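Local coordinates for CADD-like protein of unknown function (Nostoc punctiforme, PDB 3B5O) that is of unknown function but, as a CADD-like member of the heme-oxygenase-like helical proteins, is possibly an oxidoreductase, at residues A[43-48]-A[158-163]; A[72-77]-A[189-194]; A[121-126]-A[215-220]. All blocks are in the same frame, centred on the assembly; numbering follows the deposited sequence. Where two conformers were deposited one is given.

Contact 1: residues A[43-48]-A[158-163]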
ATOM      1  N   TYR A  43      -6.242  -9.529 -13.347  1.00 15.28           N
ATOM      2  CA  TYR A  43      -6.435 -10.226 -12.072  1.00 15.42           C
ATOM      3  C   TYR A  43      -5.579  -9.606 -10.988  1.00 14.96           C
ATOM      4  O   TYR A  43      -6.053  -9.380  -9.864  1.00 15.21           O
ATOM      5  CB  TYR A  43      -6.111 -11.713 -12.207  1.00 16.70           C
ATOM      6  CG  TYR A  43      -6.011 -12.458 -10.914  1.00 15.94           C
ATOM      7  CD1 TYR A  43      -7.142 -12.970 -10.294  1.00 19.59           C
ATOM      8  CD2 TYR A  43      -4.796 -12.597 -10.260  1.00 17.46           C
ATOM      9  CE1 TYR A  43      -7.056 -13.638  -9.074  1.00 20.62           C
ATOM     10  CE2 TYR A  43      -4.703 -13.268  -9.061  1.00 19.15           C
ATOM     11  CZ  TYR A  43      -5.830 -13.788  -8.463  1.00 18.50           C
ATOM     12  OH  TYR A  43      -5.781 -14.452  -7.252  1.00 21.42           O
ATOM     13  N   VAL A  44      -4.314  -9.339 -11.293  1.00 14.77           N
ATOM     14  CA  VAL A  44      -3.456  -8.687 -10.321  1.00 13.82           C
ATOM     15  C   VAL A  44      -4.062  -7.336  -9.877  1.00 14.08           C
ATOM     16  O   VAL A  44      -4.071  -7.017  -8.691  1.00 14.05           O
ATOM     17  CB  VAL A  44      -2.016  -8.475 -10.882  1.00 13.94           C
ATOM     18  CG1 VAL A  44      -1.197  -7.537  -9.973  1.00 15.11           C
ATOM     19  CG2 VAL A  44      -1.326  -9.827 -11.106  1.00 15.09           C
HETATM   20  N   MSE A  45      -4.550  -6.539 -10.823  1.00 14.27           N
HETATM   21  CA  MSE A  45      -5.108  -5.239 -10.506  1.00 14.15           C
HETATM   22  C   MSE A  45      -6.403  -5.329  -9.704  1.00 15.23           C
HETATM   23  O   MSE A  45      -6.632  -4.512  -8.816  1.00 15.70           O
HETATM   24  CB  MSE A  45      -5.331  -4.410 -11.777  1.00 16.56           C
HETATM   25  CG  MSE A  45      -4.026  -3.838 -12.383  1.00 18.77           C
HETATM   26 SE   MSE A  45      -2.917  -2.890 -11.084  0.75 20.43          SE
HETATM   27  CE  MSE A  45      -4.304  -1.719 -10.543  1.00 17.93           C
ATOM     28  N   GLN A  46      -7.210  -6.335  -9.978  1.00 14.97           N
ATOM     29  CA  GLN A  46      -8.407  -6.562  -9.178  1.00 16.27           C
ATOM     30  C   GLN A  46      -8.035  -6.849  -7.731  1.00 14.58           C
ATOM     31  O   GLN A  46      -8.612  -6.288  -6.798  1.00 15.24           O
ATOM     32  CB  GLN A  46      -9.190  -7.744  -9.704  1.00 16.65           C
ATOM     33  CG  GLN A  46      -9.873  -7.515 -11.042  1.00 18.64           C
ATOM     34  CD  GLN A  46     -10.492  -8.783 -11.583  1.00 21.87           C
ATOM     35  OE1 GLN A  46      -9.966  -9.881 -11.407  1.00 25.28           O
ATOM     36  NE2 GLN A  46     -11.650  -8.637 -12.233  1.00 27.37           N
ATOM     37  N   GLN A  47      -7.091  -7.754  -7.533  1.00 13.48           N
ATOM     38  CA  GLN A  47      -6.630  -8.056  -6.170  1.00 12.07           C
ATOM     39  C   GLN A  47      -5.943  -6.879  -5.511  1.00 12.19           C
ATOM     40  O   GLN A  47      -6.184  -6.591  -4.326  1.00 13.39           O
ATOM     41  CB  GLN A  47      -5.715  -9.278  -6.171  1.00 13.18           C
ATOM     42  CG  GLN A  47      -6.469 -10.532  -6.501  1.00 13.67           C
ATOM     43  CD  GLN A  47      -7.532 -10.879  -5.446  1.00 13.09           C
ATOM     44  OE1 GLN A  47      -7.268 -10.838  -4.247  1.00 13.79           O
ATOM     45  NE2 GLN A  47      -8.752 -11.211  -5.906  1.00 15.52           N
ATOM     46  N   TYR A  48      -5.086  -6.198  -6.261  1.00 12.48           N
ATOM     47  CA  TYR A  48      -4.400  -5.042  -5.717  1.00 12.81           C
ATOM     48  C   TYR A  48      -5.399  -4.033  -5.158  1.00 12.88           C
ATOM     49  O   TYR A  48      -5.189  -3.475  -4.086  1.00 13.81           O
ATOM     50  CB  TYR A  48      -3.499  -4.362  -6.748  1.00 13.59           C
ATOM     51  CG  TYR A  48      -3.055  -3.038  -6.250  1.00 14.37           C
ATOM     52  CD1 TYR A  48      -2.037  -2.936  -5.307  1.00 16.08           C
ATOM     53  CD2 TYR A  48      -3.753  -1.886  -6.594  1.00 16.80           C
ATOM     54  CE1 TYR A  48      -1.703  -1.684  -4.781  1.00 16.94           C
ATOM     55  CE2 TYR A  48      -3.403  -0.666  -6.102  1.00 18.94           C
ATOM     56  CZ  TYR A  48      -2.406  -0.569  -5.189  1.00 17.81           C
ATOM     57  OH  TYR A  48      -2.096   0.686  -4.694  1.00 23.65           O
ATOM     58  N   LYS A 158       2.705   1.697 -14.028  0.50 17.53           N
ATOM     59  CA  LYS A 158       3.292   0.817 -15.037  0.50 18.05           C
ATOM     60  C   LYS A 158       2.318  -0.268 -15.477  0.50 17.72           C
ATOM     61  O   LYS A 158       2.094  -0.466 -16.669  0.50 17.97           O
ATOM     62  CB  LYS A 158       4.589   0.189 -14.531  0.50 18.36           C
ATOM     63  CG  LYS A 158       5.228  -0.817 -15.486  0.50 18.06           C
ATOM     64  CD  LYS A 158       6.548  -1.335 -14.941  0.50 18.28           C
ATOM     65  CE  LYS A 158       7.216  -2.286 -15.899  0.50 19.72           C
ATOM     66  NZ  LYS A 158       7.767  -1.552 -17.066  0.50 23.98           N
ATOM     67  N   LEU A 159       1.720  -0.968 -14.518  1.00 16.82           N
ATOM     68  CA  LEU A 159       0.804  -2.059 -14.859  1.00 17.08           C
ATOM     69  C   LEU A 159      -0.425  -1.540 -15.587  1.00 18.09           C
ATOM     70  O   LEU A 159      -0.903  -2.171 -16.536  1.00 18.60           O
ATOM     71  CB  LEU A 159       0.384  -2.807 -13.601  1.00 17.49           C
ATOM     72  CG  LEU A 159       1.527  -3.486 -12.845  1.00 17.02           C
ATOM     73  CD1 LEU A 159       0.973  -4.203 -11.604  1.00 18.04           C
ATOM     74  CD2 LEU A 159       2.302  -4.477 -13.755  1.00 17.86           C
ATOM     75  N   VAL A 160      -0.945  -0.399 -15.141  1.00 19.00           N
ATOM     76  CA  VAL A 160      -2.154   0.171 -15.754  1.00 21.00           C
ATOM     77  C   VAL A 160      -1.853   0.646 -17.174  1.00 21.29           C
ATOM     78  O   VAL A 160      -2.663   0.412 -18.092  1.00 23.50           O
ATOM     79  CB  VAL A 160      -2.806   1.261 -14.855  1.00 21.82           C
ATOM     80  CG1 VAL A 160      -3.939   1.997 -15.601  1.00 25.81           C
ATOM     81  CG2 VAL A 160      -3.359   0.617 -13.576  1.00 22.90           C
ATOM     82  N   GLU A 161      -0.695   1.267 -17.376  1.00 21.64           N
ATOM     83  CA  GLU A 161      -0.260   1.656 -18.731  1.00 24.85           C
ATOM     84  C   GLU A 161      -0.066   0.435 -19.629  1.00 23.07           C
ATOM     85  O   GLU A 161      -0.420   0.462 -20.814  1.00 24.98           O
ATOM     86  CB  GLU A 161       1.021   2.491 -18.686  1.00 25.45           C
ATOM     87  CG  GLU A 161       0.805   3.909 -18.192  1.00 29.79           C
ATOM     88  CD  GLU A 161       2.088   4.722 -18.134  1.00 34.31           C
ATOM     89  OE1 GLU A 161       3.178   4.151 -18.354  1.00 46.54           O
ATOM     90  OE2 GLU A 161       2.009   5.944 -17.862  1.00 45.14           O
ATOM     91  N   TRP A 162       0.482  -0.645 -19.076  1.00 21.52           N
ATOM     92  CA  TRP A 162       0.655  -1.900 -19.813  1.00 20.21           C
ATOM     93  C   TRP A 162      -0.684  -2.470 -20.294  1.00 20.00           C
ATOM     94  O   TRP A 162      -0.790  -2.975 -21.420  1.00 22.94           O
ATOM     95  CB  TRP A 162       1.415  -2.916 -18.947  1.00 19.94           C
ATOM     96  CG  TRP A 162       1.777  -4.207 -19.598  1.00 18.64           C
ATOM     97  CD1 TRP A 162       2.976  -4.510 -20.196  1.00 20.43           C
ATOM     98  CD2 TRP A 162       0.993  -5.400 -19.652  1.00 19.15           C
ATOM     99  NE1 TRP A 162       2.964  -5.797 -20.639  1.00 20.80           N
ATOM    100  CE2 TRP A 162       1.761  -6.376 -20.330  1.00 17.35           C
ATOM    101  CE3 TRP A 162      -0.303  -5.732 -19.248  1.00 18.53           C
ATOM    102  CZ2 TRP A 162       1.288  -7.665 -20.566  1.00 20.37           C
ATOM    103  CZ3 TRP A 162      -0.755  -6.999 -19.458  1.00 18.96           C
ATOM    104  CH2 TRP A 162       0.022  -7.959 -20.120  1.00 20.57           C
ATOM    105  N   LEU A 163      -1.700  -2.388 -19.441  1.00 19.34           N
ATOM    106  CA  LEU A 163      -3.023  -2.921 -19.744  1.00 19.80           C
ATOM    107  C   LEU A 163      -3.781  -2.102 -20.805  1.00 22.10           C
ATOM    108  O   LEU A 163      -4.572  -2.662 -21.553  1.00 24.85           O
ATOM    109  CB  LEU A 163      -3.885  -2.990 -18.473  1.00 21.44           C
ATOM    110  CG  LEU A 163      -3.586  -4.114 -17.485  1.00 18.46           C
ATOM    111  CD1 LEU A 163      -4.283  -3.823 -16.131  1.00 20.18           C
ATOM    112  CD2 LEU A 163      -3.972  -5.495 -18.013  1.00 20.04           C
TER
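Within the all-helical bundle of this heme-oxygenase-like protein, helix 38-68 meets the C-terminal end of helix 135-163 chiefly through one long side chain, M45, which lies against L159, V160 and L163. The short helical segments run at 140° to each other, with axes 11.0 Å apart at closest approach. That spacing leaves room for a side chain between the backbones, and a flexible, unbranched one suits it. M45 is selenomethionine, with selenium in place of sulphur. CG lies anti to the carbonyl carbon (chi1 -75°), and further bends at chi2 and chi3 fold the chain so that three successive parts of it find different partners. Nearest the backbone, CG packs on L163 CD1 at 3.8 Å. The selenium is 4.1 Å from L159 CD1 and also lies close to L159 CB. Beyond it, the terminal CE reaches V160 CG2 at 3.9 Å, the two side chains crossing at about a right angle. No hydrogen bond joins the segments; L159, V160 and L163 offer only aliphatic carbon to M45, as fits a fully buried contact. L103 of helix 95-107 touches both M45 and V160, and L107 touches L163, so a third helix closes over the cluster. V44 adds a smaller contribution beside M45, its CG1 resting 4.3 Å from L159 CD1.

Contact 2: residues A[72-77]-A[189-194]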
ATOM      1  N   ASN A  72      -1.687  12.415  20.663  1.00 21.63           N
ATOM      2  CA  ASN A  72      -2.811  13.114  20.059  1.00 23.20           C
ATOM      3  C   ASN A  72      -2.499  13.730  18.704  1.00 22.12           C
ATOM      4  O   ASN A  72      -3.333  13.682  17.783  1.00 22.99           O
ATOM      5  CB  ASN A  72      -3.334  14.172  21.049  1.00 25.95           C
ATOM      6  CG  ASN A  72      -3.876  13.551  22.306  1.00 31.56           C
ATOM      7  OD1 ASN A  72      -4.640  12.587  22.259  1.00 37.10           O
ATOM      8  ND2 ASN A  72      -3.494  14.103  23.448  1.00 39.12           N
ATOM      9  N   GLY A  73      -1.304  14.291  18.561  1.00 21.70           N
ATOM     10  CA  GLY A  73      -0.882  14.852  17.287  1.00 20.71           C
ATOM     11  C   GLY A  73      -0.826  13.815  16.177  1.00 20.35           C
ATOM     12  O   GLY A  73      -1.092  14.125  15.017  1.00 20.51           O
ATOM     13  N   VAL A  74      -0.438  12.600  16.544  1.00 19.74           N
ATOM     14  CA  VAL A  74      -0.382  11.492  15.586  1.00 18.01           C
ATOM     15  C   VAL A  74      -1.798  11.071  15.197  1.00 17.43           C
ATOM     16  O   VAL A  74      -2.094  10.881  14.015  1.00 17.95           O
ATOM     17  CB  VAL A  74       0.377  10.291  16.178  1.00 17.18           C
ATOM     18  CG1 VAL A  74       0.341   9.086  15.213  1.00 17.89           C
ATOM     19  CG2 VAL A  74       1.832  10.664  16.502  1.00 19.84           C
ATOM     20  N   ALA A  75      -2.684  10.949  16.179  1.00 17.71           N
ATOM     21  CA  ALA A  75      -4.084  10.638  15.887  1.00 18.11           C
ATOM     22  C   ALA A  75      -4.666  11.677  14.937  1.00 17.98           C
ATOM     23  O   ALA A  75      -5.428  11.347  14.039  1.00 18.76           O
ATOM     24  CB  ALA A  75      -4.902  10.528  17.170  1.00 18.74           C
ATOM     25  N   GLN A  76      -4.323  12.952  15.137  0.50 19.16           N
ATOM     26  CA  GLN A  76      -4.836  13.994  14.263  0.50 20.29           C
ATOM     27  C   GLN A  76      -4.315  13.832  12.836  0.50 19.13           C
ATOM     28  O   GLN A  76      -5.079  13.943  11.881  0.50 19.10           O
ATOM     29  CB  GLN A  76      -4.474  15.389  14.797  0.50 21.47           C
ATOM     30  CG  GLN A  76      -4.997  16.531  13.931  0.50 22.54           C
ATOM     31  CD  GLN A  76      -6.501  16.481  13.759  0.50 28.20           C
ATOM     32  OE1 GLN A  76      -7.237  16.350  14.735  0.50 33.90           O
ATOM     33  NE2 GLN A  76      -6.967  16.556  12.516  0.50 33.94           N
ATOM     34  N   GLU A  77      -3.017  13.571  12.689  1.00 19.50           N
ATOM     35  CA  GLU A  77      -2.431  13.362  11.364  1.00 20.35           C
ATOM     36  C   GLU A  77      -3.092  12.160  10.675  1.00 18.99           C
ATOM     37  O   GLU A  77      -3.402  12.203   9.494  1.00 20.27           O
ATOM     38  CB  GLU A  77      -0.932  13.126  11.451  1.00 21.43           C
ATOM     39  CG  GLU A  77      -0.227  13.046  10.114  1.00 29.14           C
ATOM     40  CD  GLU A  77      -0.177  14.383   9.362  1.00 36.49           C
ATOM     41  OE1 GLU A  77      -0.340  15.440   9.999  1.00 38.77           O
ATOM     42  OE2 GLU A  77       0.023  14.362   8.127  1.00 44.21           O
ATOM     43  N   ALA A 189       5.923  13.879   5.444  1.00 35.96           N
ATOM     44  CA  ALA A 189       6.645  14.483   6.548  1.00 34.36           C
ATOM     45  C   ALA A 189       5.738  14.585   7.755  1.00 34.00           C
ATOM     46  O   ALA A 189       6.199  14.490   8.890  1.00 34.44           O
ATOM     47  CB  ALA A 189       7.159  15.868   6.155  1.00 35.83           C
ATOM     48  N   GLY A 190       4.445  14.781   7.495  1.00 35.36           N
ATOM     49  CA  GLY A 190       3.455  14.999   8.538  1.00 33.91           C
ATOM     50  C   GLY A 190       3.396  13.860   9.532  1.00 31.50           C
ATOM     51  O   GLY A 190       3.363  14.088  10.748  1.00 28.99           O
ATOM     52  N   LEU A 191       3.386  12.627   9.029  1.00 30.12           N
ATOM     53  CA  LEU A 191       3.340  11.471   9.931  1.00 27.73           C
ATOM     54  C   LEU A 191       4.639  11.346  10.716  1.00 26.30           C
ATOM     55  O   LEU A 191       4.606  11.220  11.936  1.00 25.70           O
ATOM     56  CB  LEU A 191       3.012  10.169   9.183  1.00 29.49           C
ATOM     57  CG  LEU A 191       2.759   8.953  10.086  1.00 27.27           C
ATOM     58  CD1 LEU A 191       1.623   9.193  11.125  1.00 24.20           C
ATOM     59  CD2 LEU A 191       2.503   7.685   9.227  1.00 26.68           C
ATOM     60  N   ARG A 192       5.784  11.430  10.038  1.00 26.87           N
ATOM     61  CA  ARG A 192       7.068  11.350  10.718  1.00 29.17           C
ATOM     62  C   ARG A 192       7.191  12.418  11.796  1.00 25.86           C
ATOM     63  O   ARG A 192       7.571  12.109  12.916  1.00 27.56           O
ATOM     64  CB  ARG A 192       8.251  11.462   9.729  1.00 30.13           C
ATOM     65  CG  ARG A 192       9.614  11.656  10.409  1.00 32.91           C
ATOM     66  CD  ARG A 192      10.771  11.633   9.406  1.00 38.07           C
ATOM     67  NE  ARG A 192      10.646  12.666   8.383  1.00 44.21           N
ATOM     68  CZ  ARG A 192      10.905  13.961   8.566  1.00 46.09           C
ATOM     69  NH1 ARG A 192      11.305  14.424   9.745  1.00 47.69           N
ATOM     70  NH2 ARG A 192      10.747  14.808   7.551  1.00 47.68           N
ATOM     71  N   THR A 193       6.875  13.667  11.459  1.00 25.85           N
ATOM     72  CA  THR A 193       7.048  14.753  12.419  1.00 27.58           C
ATOM     73  C   THR A 193       6.097  14.611  13.594  1.00 26.20           C
ATOM     74  O   THR A 193       6.479  14.908  14.728  1.00 26.89           O
ATOM     75  CB  THR A 193       6.917  16.144  11.771  1.00 31.06           C
ATOM     76  OG1 THR A 193       5.612  16.317  11.231  1.00 37.61           O
ATOM     77  CG2 THR A 193       7.917  16.294  10.659  1.00 32.28           C
ATOM     78  N   SER A 194       4.883  14.096  13.354  1.00 25.23           N
ATOM     79  CA  SER A 194       3.957  13.902  14.460  1.00 24.99           C
ATOM     80  C   SER A 194       4.433  12.810  15.404  1.00 22.77           C
ATOM     81  O   SER A 194       4.369  12.966  16.613  1.00 25.11           O
ATOM     82  CB  SER A 194       2.526  13.663  13.966  1.00 25.77           C
ATOM     83  OG  SER A 194       2.351  12.389  13.392  1.00 24.51           O
TER
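E77 and V74 of helix 72-85 face G190, L191 and S194 of the short helix 190-196, forming a close antiparallel helix pair in the all-helical fold: the axes come within 9.0 Å and their directions differ by 168°. Small residues permit this. Glycine at G190 lets the bent side chain of E77 lie over the backbone there, OE2 being 3.5 Å from G190 CA; with E77 placed as it is, even a CB at G190 would collide with that carboxylate. E77 CG meanwhile lies against the peptide of G190 and L191.

Apolar contact is confined to the buried side, where V74 CG1 meets L191 CD1 at 4.3 Å. Both side chains also touch L139 of helix 135-163, which underlies the pair.

The remaining contacts bring polar atoms against carbon. V74 CG2 lies 3.4 Å from S194 O, while S194 CB faces G73 O at 3.8 Å. Serine suits this narrow site because its hydroxyl is satisfied within its own helix: S194 OG donates to L191 O at 2.9 Å, making an angle of 118° at the carbonyl and tilted 25° from its plane.

Contact 3: residues A[121-126]-A[215-220]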
ATOM      1  N   SER A 121      -6.267 -12.599   1.101  0.50 11.45           N
ATOM      2  CA  SER A 121      -6.843 -12.857   2.412  0.50 11.73           C
ATOM      3  C   SER A 121      -5.730 -13.083   3.451  0.50 12.10           C
ATOM      4  O   SER A 121      -5.817 -12.612   4.590  0.50 13.26           O
ATOM      5  CB  SER A 121      -7.806 -14.042   2.351  0.50 12.25           C
ATOM      6  OG  SER A 121      -8.298 -14.331   3.644  0.50 15.38           O
ATOM      7  N   LYS A 122      -4.690 -13.815   3.064  1.00 12.26           N
ATOM      8  CA  LYS A 122      -3.557 -14.038   3.945  1.00 12.58           C
ATOM      9  C   LYS A 122      -2.865 -12.727   4.298  1.00 12.68           C
ATOM     10  O   LYS A 122      -2.517 -12.499   5.458  1.00 12.20           O
ATOM     11  CB  LYS A 122      -2.599 -15.036   3.264  1.00 13.46           C
ATOM     12  CG  LYS A 122      -1.294 -15.316   3.967  1.00 15.14           C
ATOM     13  CD  LYS A 122      -0.508 -16.444   3.166  1.00 17.74           C
ATOM     14  CE  LYS A 122       0.903 -16.681   3.568  1.00 20.69           C
ATOM     15  NZ  LYS A 122       1.754 -15.553   3.220  1.00 19.14           N
ATOM     16  N   LEU A 123      -2.705 -11.851   3.309  1.00 11.39           N
ATOM     17  CA  LEU A 123      -2.150 -10.518   3.578  1.00 11.57           C
ATOM     18  C   LEU A 123      -2.995  -9.788   4.619  1.00 10.85           C
ATOM     19  O   LEU A 123      -2.477  -9.266   5.594  1.00 11.59           O
ATOM     20  CB  LEU A 123      -2.143  -9.682   2.301  1.00 12.56           C
ATOM     21  CG  LEU A 123      -1.799  -8.191   2.493  1.00 12.49           C
ATOM     22  CD1 LEU A 123      -0.331  -7.987   2.872  1.00 14.44           C
ATOM     23  CD2 LEU A 123      -2.208  -7.384   1.246  1.00 15.71           C
ATOM     24  N   LEU A 124      -4.306  -9.769   4.418  1.00 11.75           N
ATOM     25  CA  LEU A 124      -5.157  -8.998   5.316  1.00 12.43           C
ATOM     26  C   LEU A 124      -5.139  -9.557   6.734  1.00 12.18           C
ATOM     27  O   LEU A 124      -5.131  -8.798   7.702  1.00 13.17           O
ATOM     28  CB  LEU A 124      -6.574  -8.926   4.767  1.00 12.69           C
ATOM     29  CG  LEU A 124      -6.726  -8.175   3.437  1.00 12.84           C
ATOM     30  CD1 LEU A 124      -8.159  -8.322   2.923  1.00 15.54           C
ATOM     31  CD2 LEU A 124      -6.320  -6.708   3.557  1.00 14.90           C
ATOM     32  N   ARG A 125      -5.089 -10.881   6.873  1.00 11.78           N
ATOM     33  CA  ARG A 125      -4.971 -11.446   8.219  1.00 12.33           C
ATOM     34  C   ARG A 125      -3.635 -11.112   8.856  1.00 12.43           C
ATOM     35  O   ARG A 125      -3.541 -10.814  10.059  1.00 13.24           O
ATOM     36  CB  ARG A 125      -5.186 -12.930   8.182  1.00 16.18           C
ATOM     37  CG  ARG A 125      -6.580 -13.200   7.811  1.00 18.88           C
ATOM     38  CD  ARG A 125      -7.180 -14.243   8.664  1.00 20.64           C
ATOM     39  NE  ARG A 125      -8.457 -14.601   8.141  1.00 19.00           N
ATOM     40  CZ  ARG A 125      -9.620 -14.214   8.631  1.00 15.46           C
ATOM     41  NH1 ARG A 125      -9.698 -13.372   9.669  1.00 17.15           N
ATOM     42  NH2 ARG A 125     -10.715 -14.651   8.028  1.00 17.52           N
ATOM     43  N   THR A 126      -2.579 -11.179   8.051  1.00 12.40           N
ATOM     44  CA  THR A 126      -1.260 -10.856   8.560  1.00 12.25           C
ATOM     45  C   THR A 126      -1.204  -9.393   9.007  1.00 12.45           C
ATOM     46  O   THR A 126      -0.673  -9.084  10.085  1.00 13.01           O
ATOM     47  CB  THR A 126      -0.201 -11.095   7.472  1.00 13.21           C
ATOM     48  OG1 THR A 126      -0.207 -12.479   7.076  1.00 14.97           O
ATOM     49  CG2 THR A 126       1.202 -10.709   7.967  1.00 14.08           C
ATOM     50  N   ILE A 215       6.422  -4.317   5.550  1.00 12.23           N
ATOM     51  CA  ILE A 215       7.020  -4.422   4.211  1.00 12.39           C
ATOM     52  C   ILE A 215       7.263  -5.877   3.833  1.00 12.15           C
ATOM     53  O   ILE A 215       7.111  -6.253   2.678  1.00 12.55           O
ATOM     54  CB  ILE A 215       8.255  -3.496   3.995  1.00 13.21           C
ATOM     55  CG1 ILE A 215       9.449  -3.912   4.869  1.00 13.69           C
ATOM     56  CG2 ILE A 215       7.843  -2.029   4.182  1.00 15.47           C
ATOM     57  CD1 ILE A 215      10.716  -3.093   4.577  1.00 15.26           C
ATOM     58  N   ASP A 216       7.612  -6.720   4.806  1.00 12.22           N
ATOM     59  CA  ASP A 216       7.777  -8.150   4.542  1.00 13.65           C
ATOM     60  C   ASP A 216       6.450  -8.755   4.092  1.00 13.49           C
ATOM     61  O   ASP A 216       6.405  -9.532   3.140  1.00 13.39           O
ATOM     62  CB  ASP A 216       8.309  -8.895   5.771  1.00 13.77           C
ATOM     63  CG  ASP A 216       9.791  -8.708   6.019  1.00 18.43           C
ATOM     64  OD1 ASP A 216      10.509  -8.284   5.116  1.00 19.19           O
ATOM     65  OD2 ASP A 216      10.222  -9.028   7.156  1.00 18.57           O
ATOM     66  N   ALA A 217       5.364  -8.395   4.772  1.00 12.21           N
ATOM     67  CA  ALA A 217       4.047  -8.949   4.444  1.00 11.70           C
ATOM     68  C   ALA A 217       3.613  -8.507   3.045  1.00 11.30           C
ATOM     69  O   ALA A 217       3.055  -9.301   2.250  1.00 11.99           O
ATOM     70  CB  ALA A 217       3.010  -8.536   5.491  1.00 14.02           C
HETATM   71  N   MSE A 218       3.849  -7.252   2.739  1.00 11.25           N
HETATM   72  CA  MSE A 218       3.468  -6.728   1.426  1.00 11.92           C
HETATM   73  C   MSE A 218       4.286  -7.393   0.330  1.00 11.80           C
HETATM   74  O   MSE A 218       3.758  -7.731  -0.741  1.00 12.00           O
HETATM   75  CB  MSE A 218       3.675  -5.231   1.386  1.00 12.18           C
HETATM   76  CG  MSE A 218       2.714  -4.453   2.281  1.00 13.56           C
HETATM   77 SE   MSE A 218       3.093  -2.584   2.383  0.75 19.59          SE
HETATM   78  CE  MSE A 218       2.530  -2.082   0.629  1.00 24.56           C
ATOM     79  N   GLN A 219       5.577  -7.585   0.570  1.00 11.97           N
ATOM     80  CA  GLN A 219       6.403  -8.266  -0.422  1.00 12.11           C
ATOM     81  C   GLN A 219       5.959  -9.697  -0.695  1.00 11.76           C
ATOM     82  O   GLN A 219       5.872 -10.127  -1.851  1.00 12.69           O
ATOM     83  CB  GLN A 219       7.885  -8.181  -0.062  1.00 12.94           C
ATOM     84  CG  GLN A 219       8.740  -9.080  -0.958  1.00 14.10           C
ATOM     85  CD  GLN A 219      10.131  -8.593  -1.148  1.00 15.95           C
ATOM     86  OE1 GLN A 219      10.345  -7.489  -1.619  1.00 14.77           O
ATOM     87  NE2 GLN A 219      11.103  -9.438  -0.815  1.00 20.67           N
ATOM     88  N   VAL A 220       5.704 -10.440   0.375  0.50 11.06           N
ATOM     89  CA  VAL A 220       5.192 -11.794   0.258  0.50 11.76           C
ATOM     90  C   VAL A 220       3.914 -11.827  -0.585  0.50 11.18           C
ATOM     91  O   VAL A 220       3.762 -12.672  -1.446  0.50 12.51           O
ATOM     92  CB  VAL A 220       5.008 -12.444   1.663  0.50 12.15           C
ATOM     93  CG1 VAL A 220       4.060 -13.635   1.593  0.50 11.99           C
ATOM     94  CG2 VAL A 220       6.386 -12.845   2.233  0.50 12.21           C
TER
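L123 and T126 of helix 118-131 pack on A217 of helix 204-230, in an almost exactly antiparallel pairing (173°) within the helical bundle. The tight part centres on alanine: L123 CA and A217 CA are 6.5 Å apart, and the lone methyl of A217 lets the neighbouring helix approach. L123 reaches across with CG anti to its backbone N (chi1 171°), and its CD1 lies nearer backbone than side chain, 3.7 Å from A217 O against 4.3 Å from A217 CB. T126 adds its methyl, CG2, at 3.8 Å from A217 CB.

Threonine suits this place because its two branches do different work. While CG2 faces the other helix, OG1 turns back on its own and donates to K122 O at 2.8 Å, from 38° above the carbonyl plane; T126 N reaches the same oxygen from the opposite face. An alanine here would probably open a gap beside A217 CB where CG2 now packs, and leave K122 O with the backbone N of the same residue but no hydroxyl donor.

The other side of the contact is looser and more exposed. K122 extends its chain toward V220, and its NZ forms a salt bridge with E224, one turn further along helix 204-230. V220 itself was modelled in two conformers, so its closest approach to the lysine is doubtful.

On the buried side, F51 of helix 38-68 touches both L123 and M218, and M218 also meets T148 and E152 of helix 135-163, so the pair rests on two further helices.

From the N terminus, the chain makes the first halves of all three contacts in turn, at 43-48, 72-77 and 121-126, then supplies their partners in the same order at 158-163, 189-194 and 215-220. Contact 1 therefore closes its loop first, contact 2 second and contact 3 last; every pair crosses and none nests, so the three loops interlock along the sequence. Contacts 1 and 2 lie on opposite sides of the chain's centre, their own centres 32 Å apart. Contact 3 is 18 Å from contact 1 and 25 Å from contact 2, centre to centre. Together they tie helices 38-68, 72-85 and 118-131 to helices 135-163, 190-196 and 204-230 respectively.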